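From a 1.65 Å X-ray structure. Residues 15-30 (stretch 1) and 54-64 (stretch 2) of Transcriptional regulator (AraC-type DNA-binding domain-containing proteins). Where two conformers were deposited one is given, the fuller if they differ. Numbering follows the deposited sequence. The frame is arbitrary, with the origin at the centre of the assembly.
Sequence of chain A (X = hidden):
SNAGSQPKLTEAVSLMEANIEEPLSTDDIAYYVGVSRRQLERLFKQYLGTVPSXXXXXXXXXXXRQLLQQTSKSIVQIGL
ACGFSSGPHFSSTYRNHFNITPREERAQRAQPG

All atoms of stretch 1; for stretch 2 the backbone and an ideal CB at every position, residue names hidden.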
ATOM      1  N   LEU A  15       8.797   2.573  -7.366  1.00 16.87           N
ATOM      2  CA  LEU A  15       9.105   1.167  -7.492  1.00 17.06           C
ATOM      3  C   LEU A  15       8.069   0.333  -6.738  1.00 16.96           C
ATOM      4  O   LEU A  15       7.580  -0.688  -7.254  1.00 17.61           O
ATOM      5  CB  LEU A  15      10.502   0.915  -6.943  1.00 17.69           C
ATOM      6  CG  LEU A  15      10.987  -0.520  -6.992  1.00 20.31           C
ATOM      7  CD1 LEU A  15      11.041  -1.043  -8.457  1.00 21.41           C
ATOM      8  CD2 LEU A  15      12.381  -0.550  -6.328  1.00 21.49           C
HETATM    9  N   MSE A  16       7.703   0.780  -5.535  1.00 15.25           N
HETATM   10  CA  MSE A  16       6.675   0.039  -4.764  1.00 14.98           C
HETATM   11  C   MSE A  16       5.349  -0.007  -5.542  1.00 15.29           C
HETATM   12  O   MSE A  16       4.686  -1.040  -5.561  1.00 15.62           O
HETATM   13  CB  MSE A  16       6.456   0.663  -3.381  1.00 15.31           C
HETATM   14  CG  MSE A  16       7.714   0.564  -2.502  1.00 14.97           C
HETATM   15 SE   MSE A  16       7.469   1.759  -1.004  0.75 29.37          SE
HETATM   16  CE  MSE A  16       8.101   0.845   0.453  1.00 25.05           C
ATOM     17  N   GLU A  17       4.976   1.108  -6.161  1.00 15.27           N
ATOM     18  CA  GLU A  17       3.734   1.194  -6.933  1.00 16.29           C
ATOM     19  C   GLU A  17       3.688   0.241  -8.123  1.00 18.12           C
ATOM     20  O   GLU A  17       2.583  -0.124  -8.558  1.00 19.56           O
ATOM     21  CB  GLU A  17       3.501   2.644  -7.411  1.00 16.20           C
ATOM     22  CG  GLU A  17       3.157   3.549  -6.261  1.00 18.64           C
ATOM     23  CD  GLU A  17       3.031   5.012  -6.635  1.00 23.24           C
ATOM     24  OE1 GLU A  17       3.412   5.411  -7.769  1.00 27.19           O
ATOM     25  OE2 GLU A  17       2.564   5.789  -5.762  1.00 23.28           O
ATOM     26  N   ALA A  18       4.856  -0.168  -8.630  1.00 18.39           N
ATOM     27  CA  ALA A  18       4.936  -1.135  -9.718  1.00 19.58           C
ATOM     28  C   ALA A  18       4.916  -2.585  -9.244  1.00 20.00           C
ATOM     29  O   ALA A  18       4.953  -3.495 -10.081  1.00 21.18           O
ATOM     30  CB  ALA A  18       6.203  -0.885 -10.577  1.00 20.21           C
ATOM     31  N   ASN A  19       4.805  -2.804  -7.931  1.00 18.05           N
ATOM     32  CA  ASN A  19       4.941  -4.150  -7.345  1.00 17.49           C
ATOM     33  C   ASN A  19       3.964  -4.290  -6.182  1.00 17.06           C
ATOM     34  O   ASN A  19       4.343  -4.271  -5.000  1.00 16.49           O
ATOM     35  CB  ASN A  19       6.384  -4.362  -6.881  1.00 17.50           C
ATOM     36  CG  ASN A  19       7.342  -4.480  -8.043  1.00 18.34           C
ATOM     37  OD1 ASN A  19       7.489  -5.557  -8.636  1.00 21.55           O
ATOM     38  ND2 ASN A  19       7.986  -3.359  -8.403  1.00 17.96           N
ATOM     39  N   ILE A  20       2.687  -4.401  -6.531  1.00 17.95           N
ATOM     40  CA  ILE A  20       1.638  -4.431  -5.526  1.00 18.86           C
ATOM     41  C   ILE A  20       1.198  -5.834  -5.103  1.00 19.81           C
ATOM     42  O   ILE A  20       1.140  -6.131  -3.894  1.00 19.61           O
ATOM     43  CB  ILE A  20       0.431  -3.578  -5.988  1.00 19.22           C
ATOM     44  CG1 ILE A  20       0.874  -2.108  -6.094  1.00 19.75           C
ATOM     45  CG2 ILE A  20      -0.773  -3.777  -5.044  1.00 20.32           C
ATOM     46  CD1 ILE A  20      -0.109  -1.228  -6.813  1.00 23.88           C
ATOM     47  N   GLU A  21       0.882  -6.696  -6.069  1.00 21.47           N
ATOM     48  CA  GLU A  21       0.442  -8.060  -5.736  1.00 22.71           C
ATOM     49  C   GLU A  21       1.512  -8.940  -5.086  1.00 22.22           C
ATOM     50  O   GLU A  21       1.204  -9.751  -4.182  1.00 22.20           O
ATOM     51  CB  GLU A  21      -0.115  -8.776  -6.960  1.00 24.98           C
ATOM     52  CG  GLU A  21      -0.546 -10.196  -6.620  1.00 28.71           C
ATOM     53  CD  GLU A  21      -1.361 -10.868  -7.707  1.00 36.75           C
ATOM     54  OE1 GLU A  21      -1.692 -10.218  -8.719  1.00 39.99           O
ATOM     55  OE2 GLU A  21      -1.680 -12.068  -7.543  1.00 40.31           O
ATOM     56  N   GLU A  22       2.751  -8.767  -5.544  0.50 21.27           N
ATOM     57  CA  GLU A  22       3.935  -9.440  -4.987  0.50 21.13           C
ATOM     58  C   GLU A  22       4.926  -8.353  -4.580  0.50 19.30           C
ATOM     59  O   GLU A  22       5.852  -8.015  -5.344  0.50 19.58           O
ATOM     60  CB  GLU A  22       4.558 -10.372  -6.027  0.50 22.16           C
ATOM     61  CG  GLU A  22       3.618 -11.463  -6.541  0.50 25.86           C
ATOM     62  CD  GLU A  22       4.299 -12.460  -7.487  0.50 31.75           C
ATOM     63  OE1 GLU A  22       5.330 -12.118  -8.109  0.50 34.77           O
ATOM     64  OE2 GLU A  22       3.806 -13.601  -7.604  0.50 35.23           O
ATOM     65  N   PRO A  23       4.723  -7.765  -3.392  1.00 17.92           N
ATOM     66  CA  PRO A  23       5.528  -6.585  -3.039  1.00 17.42           C
ATOM     67  C   PRO A  23       6.986  -6.915  -2.775  1.00 17.32           C
ATOM     68  O   PRO A  23       7.314  -8.029  -2.373  1.00 18.89           O
ATOM     69  CB  PRO A  23       4.816  -6.004  -1.794  1.00 17.24           C
ATOM     70  CG  PRO A  23       4.064  -7.201  -1.186  1.00 17.48           C
ATOM     71  CD  PRO A  23       3.680  -8.083  -2.383  1.00 17.18           C
ATOM     72  N   LEU A  24       7.861  -5.966  -3.082  1.00 17.17           N
ATOM     73  CA  LEU A  24       9.287  -6.150  -2.826  1.00 17.82           C
ATOM     74  C   LEU A  24       9.594  -6.069  -1.328  1.00 17.57           C
ATOM     75  O   LEU A  24       8.960  -5.309  -0.602  1.00 17.46           O
ATOM     76  CB  LEU A  24      10.064  -5.074  -3.552  1.00 18.91           C
ATOM     77  CG  LEU A  24       9.875  -5.025  -5.073  1.00 22.27           C
ATOM     78  CD1 LEU A  24      10.719  -3.893  -5.651  1.00 26.67           C
ATOM     79  CD2 LEU A  24      10.255  -6.324  -5.689  1.00 26.96           C
ATOM     80  N   SER A  25      10.590  -6.831  -0.851  1.00 16.47           N
ATOM     81  CA  SER A  25      11.059  -6.597   0.491  1.00 16.60           C
ATOM     82  C   SER A  25      11.661  -5.185   0.586  1.00 16.73           C
ATOM     83  O   SER A  25      12.107  -4.616  -0.426  1.00 16.73           O
ATOM     84  CB  SER A  25      12.111  -7.652   0.877  1.00 16.70           C
ATOM     85  OG  SER A  25      13.297  -7.403   0.145  1.00 17.72           O
ATOM     86  N   THR A  26      11.730  -4.639   1.802  1.00 17.06           N
ATOM     87  CA  THR A  26      12.401  -3.323   2.007  1.00 18.58           C
ATOM     88  C   THR A  26      13.855  -3.357   1.517  1.00 17.50           C
ATOM     89  O   THR A  26      14.333  -2.412   0.880  1.00 16.80           O
ATOM     90  CB  THR A  26      12.443  -3.011   3.537  1.00 18.99           C
ATOM     91  OG1 THR A  26      11.120  -2.837   3.976  1.00 21.24           O
ATOM     92  CG2 THR A  26      13.205  -1.701   3.797  1.00 21.67           C
ATOM     93  N   ASP A  27      14.547  -4.469   1.800  1.00 17.51           N
ATOM     94  CA  ASP A  27      15.913  -4.619   1.323  1.00 18.56           C
ATOM     95  C   ASP A  27      15.997  -4.536  -0.184  1.00 17.18           C
ATOM     96  O   ASP A  27      16.926  -3.918  -0.704  1.00 16.93           O
ATOM     97  CB  ASP A  27      16.500  -5.949   1.784  1.00 19.42           C
ATOM     98  CG  ASP A  27      16.296  -6.173   3.298  1.00 26.48           C
ATOM     99  OD1 ASP A  27      15.138  -6.178   3.768  1.00 36.59           O
ATOM    100  OD2 ASP A  27      17.263  -6.323   4.028  1.00 33.01           O
ATOM    101  N   ASP A  28      15.073  -5.203  -0.875  1.00 16.73           N
ATOM    102  CA  ASP A  28      15.067  -5.151  -2.333  1.00 16.53           C
ATOM    103  C   ASP A  28      14.758  -3.767  -2.875  1.00 15.55           C
ATOM    104  O   ASP A  28      15.368  -3.350  -3.883  1.00 15.55           O
ATOM    105  CB  ASP A  28      14.119  -6.192  -2.936  1.00 17.53           C
ATOM    106  CG  ASP A  28      14.773  -7.568  -3.028  1.00 21.79           C
ATOM    107  OD1 ASP A  28      15.992  -7.711  -2.727  1.00 26.81           O
ATOM    108  OD2 ASP A  28      14.091  -8.527  -3.427  1.00 24.27           O
ATOM    109  N   ILE A  29      13.857  -3.030  -2.221  0.50 14.77           N
ATOM    110  CA  ILE A  29      13.614  -1.643  -2.654  0.50 14.88           C
ATOM    111  C   ILE A  29      14.917  -0.853  -2.539  0.50 14.32           C
ATOM    112  O   ILE A  29      15.318  -0.142  -3.476  0.50 14.49           O
ATOM    113  CB  ILE A  29      12.559  -0.945  -1.794  0.50 14.62           C
ATOM    114  CG1 ILE A  29      11.223  -1.693  -1.848  0.50 16.61           C
ATOM    115  CG2 ILE A  29      12.359   0.528  -2.248  0.50 14.61           C
ATOM    116  CD1 ILE A  29      10.320  -1.299  -0.725  0.50 17.30           C
ATOM    117  N   ALA A  30      15.585  -0.985  -1.393  1.00 14.23           N
ATOM    118  CA  ALA A  30      16.847  -0.273  -1.182  1.00 14.81           C
ATOM    119  C   ALA A  30      17.913  -0.668  -2.212  1.00 15.54           C
ATOM    120  O   ALA A  30      18.594   0.227  -2.753  1.00 15.50           O
ATOM    121  CB  ALA A  30      17.381  -0.501   0.244  1.00 15.08           C
ATOM    122  N   UNK A  54       5.376  -0.202   6.384  1.00 15.43           N
ATOM    123  CA  UNK A  54       4.045   0.339   6.704  1.00 16.34           C
ATOM    124  C   UNK A  54       3.497   1.219   5.603  1.00 15.64           C
ATOM    125  O   UNK A  54       2.289   1.139   5.286  1.00 15.34           O
ATOM    126  CB  UNK A  54       4.097   1.137   8.008  1.00 16.34           C
ATOM    127  N   UNK A  55       4.373   1.989   4.944  1.00 14.35           N
ATOM    128  CA  UNK A  55       3.917   2.747   3.787  1.00 14.57           C
ATOM    129  C   UNK A  55       3.486   1.761   2.671  1.00 13.56           C
ATOM    130  O   UNK A  55       2.492   1.976   1.973  1.00 14.31           O
ATOM    131  CB  UNK A  55       5.017   3.690   3.295  1.00 14.57           C
ATOM    132  N   UNK A  56       4.237   0.677   2.503  1.00 13.32           N
ATOM    133  CA  UNK A  56       3.887  -0.315   1.468  1.00 12.56           C
ATOM    134  C   UNK A  56       2.493  -0.915   1.732  1.00 12.45           C
ATOM    135  O   UNK A  56       1.687  -1.116   0.800  1.00 12.01           O
ATOM    136  CB  UNK A  56       4.936  -1.427   1.422  1.00 12.56           C
ATOM    137  N   UNK A  57       2.206  -1.171   2.997  1.00 13.45           N
ATOM    138  CA  UNK A  57       0.870  -1.643   3.378  1.00 13.17           C
ATOM    139  C   UNK A  57      -0.175  -0.563   3.010  1.00 13.20           C
ATOM    140  O   UNK A  57      -1.236  -0.894   2.464  1.00 12.89           O
ATOM    141  CB  UNK A  57       0.816  -1.966   4.873  1.00 13.17           C
ATOM    142  N   UNK A  58       0.107   0.711   3.315  1.00 12.25           N
ATOM    143  CA  UNK A  58      -0.841   1.768   2.927  1.00 13.57           C
ATOM    144  C   UNK A  58      -1.109   1.763   1.415  1.00 12.96           C
ATOM    145  O   UNK A  58      -2.240   1.948   0.973  1.00 12.62           O
ATOM    146  CB  UNK A  58      -0.306   3.136   3.353  1.00 13.57           C
ATOM    147  N   UNK A  59      -0.050   1.583   0.640  0.50 12.97           N
ATOM    148  CA  UNK A  59      -0.153   1.573  -0.808  0.50 13.40           C
ATOM    149  C   UNK A  59      -1.031   0.399  -1.273  0.50 12.62           C
ATOM    150  O   UNK A  59      -1.949   0.576  -2.089  0.50 12.65           O
ATOM    151  CB  UNK A  59       1.238   1.490  -1.439  0.50 13.40           C
ATOM    152  N   UNK A  60      -0.770  -0.790  -0.727  1.00 12.03           N
ATOM    153  CA  UNK A  60      -1.550  -1.989  -1.077  1.00 12.31           C
ATOM    154  C   UNK A  60      -3.021  -1.829  -0.653  1.00 11.52           C
ATOM    155  O   UNK A  60      -3.918  -2.236  -1.404  1.00 13.07           O
ATOM    156  CB  UNK A  60      -0.944  -3.229  -0.416  1.00 12.31           C
ATOM    157  N   UNK A  61      -3.258  -1.210   0.511  1.00 11.11           N
ATOM    158  CA  UNK A  61      -4.635  -0.937   0.964  1.00 11.51           C
ATOM    159  C   UNK A  61      -5.354   0.067   0.050  1.00 11.17           C
ATOM    160  O   UNK A  61      -6.567  -0.083  -0.208  1.00 12.57           O
ATOM    161  CB  UNK A  61      -4.618  -0.405   2.398  1.00 11.51           C
ATOM    162  N   UNK A  62      -4.624   1.086  -0.444  1.00 11.44           N
ATOM    163  CA  UNK A  62      -5.222   1.994  -1.396  1.00 11.98           C
ATOM    164  C   UNK A  62      -5.513   1.339  -2.740  1.00 13.01           C
ATOM    165  O   UNK A  62      -6.534   1.673  -3.368  1.00 14.15           O
ATOM    166  CB  UNK A  62      -4.306   3.203  -1.598  1.00 11.98           C
ATOM    167  N   UNK A  63      -4.642   0.423  -3.197  1.00 13.65           N
ATOM    168  CA  UNK A  63      -4.999  -0.316  -4.410  1.00 14.04           C
ATOM    169  C   UNK A  63      -6.279  -1.139  -4.142  1.00 14.25           C
ATOM    170  O   UNK A  63      -7.177  -1.242  -5.003  1.00 14.88           O
ATOM    171  CB  UNK A  63      -3.848  -1.223  -4.850  1.00 14.04           C
ATOM    172  N   UNK A  64      -6.371  -1.728  -2.954  1.00 13.92           N
ATOM    173  CA  UNK A  64      -7.568  -2.527  -2.609  1.00 13.33           C
ATOM    174  C   UNK A  64      -8.817  -1.633  -2.658  1.00 13.30           C
ATOM    175  O   UNK A  64      -9.901  -2.033  -3.146  1.00 14.71           O
ATOM    176  CB  UNK A  64      -7.420  -3.160  -1.224  1.00 13.33           C
TER

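Stretch 2 is a continuous helix, with backbone angles near -63/-41 throughout and N-H to O bonds spaced four residues apart, so helix-compatible residues are expected and contact with stretch 1 depends on where each CA-to-CB bond points. Position 54 points away, and no atom of stretch 1 lies within 5.5 Å of its ideal CB; many residues, polar ones included, would suit. It is Lys54, extended and without contact to stretch 1.

At position 55 the bond runs sideways, and the ideal CB lies 5.1 Å from Met16 CE. A long or aromatic side chain could reach back to the selenomethionine, while a short one would leave it untouched. The residue is Tyr55 (chi1 t), whose CD2 approaches Met16 SE at 4.2 Å, with the selenium oblique to the ring. A water bridges the two stretches, 2.8 Å from Tyr55 OH and donating to Glu17 OE2 at 2.7 Å.

Position 56 points toward stretch 1, its ideal CB 4.0 Å from Met16 CE. Beyond it, Met16 and Pro23 border a slot that leads to the free carbonyl of Asn19 and the amide of Leu24. A leucine or methionine could fill part of this space, but a flat side chain with a polar tip would also serve the two backbone groups. Tyr56 does both. Its ring lies between Met16 and Pro23: Met16 CG over one face, 3.9 Å from the centroid of the Tyr56 ring, and Pro23 CB over the opposite face, 3.7 Å from that centroid. The hydroxyl donates to the backbone, Tyr56 OH to Asn19 O at 2.6 Å, and accepts from it, Leu24 N to Tyr56 OH at 3.0 Å. One side chain thus ties Asn19 to Leu24, five residues further along stretch 1. Its chi1 of -141° lies between the usual wells.

Positions 57 and 58 are out of reach of stretch 1, which therefore sets little preference; they are Leu57 and Glu58.

Position 59 points toward stretch 1 with no atom within 5.5 Å of its ideal CB, leaving room for a medium-sized apolar residue against Met16 and Ile20. Leu59 fills it, with CD1 3.5 Å from Met16 CB and CD2 3.6 Å from Ile20 CG1.

At position 60 the bond runs sideways, 4.7 Å from Ile20 CG2 to the ideal CB. A long side chain with an aliphatic stem would suit. Arg60 bends its stem past stretch 1, CG lying 3.8 Å from Ile20 O and CD 3.9 Å from Pro23 CG; its NE and NH1 are hydrogen-bonded elsewhere in the structure.

Positions 61 and 62, also out of reach, are Leu61 and Asn62; Asn62 ND2 donates to Glu58 O at 2.9 Å within the helix.

Position 63 points toward Ile20, whose CG2 lies 4.0 Å from the ideal CB. Apolar residues or long polar ones could cover it. Arg63 lays one face of its guanidinium over the isoleucine, NH2 3.5 Å from Ile20 CD1.

Position 64 points sideways without contact, and Ala64 makes none.

Stretch 2 (54-64) KYYLELRLNRA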
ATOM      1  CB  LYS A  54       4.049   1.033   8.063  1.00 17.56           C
ATOM      2  CG  LYS A  54       4.209  -0.015   9.176  1.00 21.24           C
ATOM      3  CD  LYS A  54       4.280   0.613  10.561  1.00 27.38           C
ATOM      4  CE  LYS A  54       4.511  -0.479  11.623  1.00 32.09           C
ATOM      5  NZ  LYS A  54       4.486   0.031  13.043  1.00 36.10           N
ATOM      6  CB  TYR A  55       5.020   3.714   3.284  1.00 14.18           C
ATOM      7  CG  TYR A  55       4.515   4.572   2.171  1.00 15.60           C
ATOM      8  CD1 TYR A  55       3.890   5.789   2.424  1.00 17.13           C
ATOM      9  CD2 TYR A  55       4.594   4.114   0.844  1.00 17.27           C
ATOM     10  CE1 TYR A  55       3.366   6.559   1.364  1.00 20.06           C
ATOM     11  CE2 TYR A  55       4.071   4.853  -0.210  1.00 18.45           C
ATOM     12  CZ  TYR A  55       3.482   6.085   0.052  1.00 19.83           C
ATOM     13  OH  TYR A  55       2.960   6.820  -0.992  1.00 24.68           O
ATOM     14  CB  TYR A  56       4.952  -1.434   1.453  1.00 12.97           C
ATOM     15  CG  TYR A  56       5.326  -1.939   0.070  1.00 13.02           C
ATOM     16  CD1 TYR A  56       4.396  -1.909  -1.003  1.00 12.33           C
ATOM     17  CD2 TYR A  56       6.594  -2.497  -0.158  1.00 13.48           C
ATOM     18  CE1 TYR A  56       4.761  -2.373  -2.282  1.00 12.71           C
ATOM     19  CE2 TYR A  56       6.970  -2.973  -1.425  1.00 12.80           C
ATOM     20  CZ  TYR A  56       6.051  -2.931  -2.471  1.00 12.98           C
ATOM     21  OH  TYR A  56       6.446  -3.422  -3.686  1.00 14.78           O
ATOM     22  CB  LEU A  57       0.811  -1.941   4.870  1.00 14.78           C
ATOM     23  CG  LEU A  57      -0.578  -2.392   5.377  1.00 15.59           C
ATOM     24  CD1 LEU A  57      -1.048  -3.705   4.689  1.00 17.67           C
ATOM     25  CD2 LEU A  57      -0.571  -2.532   6.950  1.00 20.06           C
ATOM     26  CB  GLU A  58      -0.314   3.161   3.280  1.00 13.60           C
ATOM     27  CG  GLU A  58      -0.113   3.425   4.745  1.00 15.67           C
ATOM     28  CD  GLU A  58       0.398   4.850   4.959  1.00 17.05           C
ATOM     29  OE1 GLU A  58      -0.194   5.796   4.406  1.00 19.00           O
ATOM     30  OE2 GLU A  58       1.422   5.026   5.653  1.00 22.10           O
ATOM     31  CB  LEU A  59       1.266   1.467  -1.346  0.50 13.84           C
ATOM     32  CG  LEU A  59       1.577   1.547  -2.814  0.50 15.54           C
ATOM     33  CD1 LEU A  59       3.099   1.697  -2.986  0.50 16.07           C
ATOM     34  CD2 LEU A  59       1.061   0.269  -3.436  0.50 17.72           C
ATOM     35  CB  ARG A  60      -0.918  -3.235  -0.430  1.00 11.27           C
ATOM     36  CG  ARG A  60       0.449  -3.596  -1.113  1.00 13.81           C
ATOM     37  CD  ARG A  60       1.371  -4.541  -0.268  1.00 15.54           C
ATOM     38  NE  ARG A  60       0.506  -5.558   0.320  1.00 17.20           N
ATOM     39  CZ  ARG A  60       0.565  -6.003   1.563  1.00 17.84           C
ATOM     40  NH1 ARG A  60      -0.409  -6.838   1.990  1.00 17.81           N
ATOM     41  NH2 ARG A  60       1.583  -5.622   2.363  1.00 17.01           N
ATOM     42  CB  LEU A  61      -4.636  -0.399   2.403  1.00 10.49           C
ATOM     43  CG  LEU A  61      -4.354  -1.534   3.415  1.00 12.11           C
ATOM     44  CD1 LEU A  61      -4.085  -0.895   4.794  1.00 14.89           C
ATOM     45  CD2 LEU A  61      -5.476  -2.651   3.516  1.00 15.85           C
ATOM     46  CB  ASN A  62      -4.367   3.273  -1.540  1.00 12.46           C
ATOM     47  CG  ASN A  62      -4.724   4.293  -0.472  1.00 13.34           C
ATOM     48  OD1 ASN A  62      -5.705   5.051  -0.612  1.00 16.00           O
ATOM     49  ND2 ASN A  62      -3.957   4.305   0.617  1.00 13.51           N
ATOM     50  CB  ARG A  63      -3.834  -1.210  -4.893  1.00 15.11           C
ATOM     51  CG  ARG A  63      -4.196  -2.121  -6.090  1.00 18.84           C
ATOM     52  CD  ARG A  63      -4.754  -1.425  -7.344  1.00 28.95           C
ATOM     53  NE  ARG A  63      -3.996  -0.282  -7.866  1.00 36.60           N
ATOM     54  CZ  ARG A  63      -3.003  -0.363  -8.755  1.00 40.71           C
ATOM     55  NH1 ARG A  63      -2.399   0.750  -9.194  1.00 42.31           N
ATOM     56  NH2 ARG A  63      -2.591  -1.552  -9.195  1.00 42.25           N
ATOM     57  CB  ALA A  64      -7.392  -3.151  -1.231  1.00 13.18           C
TER
HETATM   58  O   HOH W   1       2.193   5.208  -3.144  1.00 21.00           O
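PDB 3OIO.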